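Side-chain contact in molybdate-binding protein MolA (Haemophilus influenzae, PDB 3PSH), which binds molybdate and tungstate, but not sulfate or phosphate, in the periplasm as the solute-binding component of the low-affinity molybdate importer MolBCA: residues Lys134-Gly139 with Gly279-Glu284. Numbering follows the deposited sequence.
Sequences KAYNDG and GYPMPE. With MOO (molybdate ion), chain B.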
# COMPACT_ATOMS: atom_id res chain seq x y z
N LYS A 134 5.95 -5.44 13.37
CA LYS A 134 6.98 -6.36 12.95
C LYS A 134 6.51 -7.11 11.63
O LYS A 134 7.27 -7.28 10.69
CB LYS A 134 7.26 -7.42 14.08
CG LYS A 134 8.41 -8.40 13.63
CD LYS A 134 8.75 -9.28 14.92
CE LYS A 134 9.58 -10.50 14.66
NZ LYS A 134 10.76 -10.05 13.93
N ALA A 135 5.28 -7.51 11.62
CA ALA A 135 4.75 -8.31 10.55
C ALA A 135 4.82 -7.49 9.28
O ALA A 135 5.17 -8.03 8.23
CB ALA A 135 3.29 -8.71 10.87
N TYR A 136 4.37 -6.24 9.34
CA TYR A 136 4.46 -5.39 8.13
C TYR A 136 5.87 -4.92 7.75
O TYR A 136 6.27 -4.77 6.54
CB TYR A 136 3.45 -4.18 8.14
CG TYR A 136 1.98 -4.69 7.99
CD1 TYR A 136 1.62 -5.33 6.76
CD2 TYR A 136 0.98 -4.48 8.98
CE1 TYR A 136 0.27 -5.76 6.58
CE2 TYR A 136 -0.36 -4.92 8.77
CZ TYR A 136 -0.67 -5.53 7.55
OH TYR A 136 -1.92 -6.01 7.34
N ASN A 137 6.70 -4.61 8.77
CA ASN A 137 8.08 -4.30 8.47
C ASN A 137 8.82 -5.47 7.75
O ASN A 137 9.43 -5.34 6.69
CB ASN A 137 8.82 -3.98 9.75
CG ASN A 137 8.38 -2.61 10.32
OD1 ASN A 137 7.79 -1.82 9.58
ND2 ASN A 137 8.69 -2.33 11.60
N ASP A 138 8.76 -6.63 8.41
CA ASP A 138 9.45 -7.79 7.86
C ASP A 138 8.78 -8.26 6.55
O ASP A 138 9.43 -8.72 5.66
CB ASP A 138 9.37 -8.91 8.86
CG ASP A 138 10.30 -8.71 10.09
OD1 ASP A 138 11.10 -7.74 10.05
OD2 ASP A 138 10.18 -9.55 11.04
N GLY A 139 7.50 -7.99 6.42
CA GLY A 139 6.71 -8.53 5.27
C GLY A 139 6.98 -7.66 4.04
O GLY A 139 7.03 -8.22 2.90
N GLY A 279 -4.01 -0.20 3.39
CA GLY A 279 -4.02 -1.36 4.30
C GLY A 279 -2.74 -2.19 4.21
O GLY A 279 -2.41 -2.90 5.14
N TYR A 280 -2.02 -2.05 3.10
CA TYR A 280 -0.69 -2.68 2.87
C TYR A 280 0.44 -1.60 2.88
O TYR A 280 0.28 -0.54 2.20
CB TYR A 280 -0.64 -3.38 1.45
CG TYR A 280 -1.48 -4.64 1.37
CD1 TYR A 280 -0.89 -5.92 1.18
CD2 TYR A 280 -2.87 -4.54 1.40
CE1 TYR A 280 -1.69 -7.10 1.09
CE2 TYR A 280 -3.67 -5.69 1.35
CZ TYR A 280 -3.06 -6.95 1.14
OH TYR A 280 -3.94 -8.06 1.09
N PRO A 281 1.66 -1.93 3.39
CA PRO A 281 2.75 -0.98 3.39
C PRO A 281 3.37 -0.91 1.96
O PRO A 281 3.51 -1.96 1.30
CB PRO A 281 3.73 -1.63 4.33
CG PRO A 281 3.58 -3.22 4.12
CD PRO A 281 2.05 -3.25 4.03
N MET A 282 3.85 0.28 1.58
CA MET A 282 4.52 0.47 0.31
C MET A 282 5.75 1.25 0.63
O MET A 282 5.73 2.07 1.57
CB MET A 282 3.64 1.28 -0.69
CG MET A 282 2.25 0.77 -1.02
SD MET A 282 2.19 -0.38 -2.50
CE MET A 282 3.47 -1.57 -2.12
N PRO A 283 6.86 0.96 -0.08
CA PRO A 283 8.12 1.51 0.36
C PRO A 283 8.10 3.01 0.39
O PRO A 283 8.74 3.58 1.30
CB PRO A 283 9.13 1.02 -0.71
CG PRO A 283 8.22 0.49 -1.95
CD PRO A 283 6.93 0.07 -1.29
N GLU A 284 7.48 3.66 -0.58
CA GLU A 284 7.41 5.15 -0.55
C GLU A 284 6.58 5.71 0.56
O GLU A 284 6.79 6.87 0.96
CB GLU A 284 6.93 5.75 -1.91
CG GLU A 284 5.47 5.45 -2.29
CD GLU A 284 5.14 4.09 -2.89
OE1 GLU A 284 5.97 3.16 -2.77
OE2 GLU A 284 4.04 3.98 -3.48
MO MOO B . -4.98 -1.35 0.09
O1 MOO B . -5.62 -0.15 1.10
O2 MOO B . -5.79 -2.85 0.32
O3 MOO B . -3.33 -1.59 0.47
O4 MOO B . -4.98 -0.71 -1.48
O HOH W 1 -3.12 -5.74 5.05
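Tyr136, on helix 132-151, packs against Pro281 in a buried second-shell contact beside the molybdate site, which in this periplasmic binding protein of the Fe/B12 (solute-binding protein 8) family is built partly from the loop 279-282 leading into helix 283-297. The phenol ring and the pyrrolidine cross at about a right angle, and Tyr136 CD1 meets Pro281 CD at 3.5 Å; the rigid proline ring, which has no N-H, offers a CH2 to the aromatic carbons. With CG anti to its carbonyl carbon (chi1 -69°), Tyr136 carries its ring past Pro281 and places the hydroxyl near Gly279 O, too far for a direct bond. That hydroxyl is hydrogen-bonded to Gly199 O, while a water that donates to Tyr136 OH at 2.6 Å also donates to Gly279 O at 2.9 Å, so the helix is tied to the loop through a water bridge. Gly279 and Tyr280 turn their amides to the anion, which is also hydrogen-bonded by His26, Gln27, Tyr196 and Arg243. Neutral N-H groups can bind an oxyanion without adding a formal charge. Tyr280 N reaches molybdate O3 at 3.0 Å with a bent angle of 142°, whereas Gly279 N points almost straight at O1, 2.8 Å away at 176°.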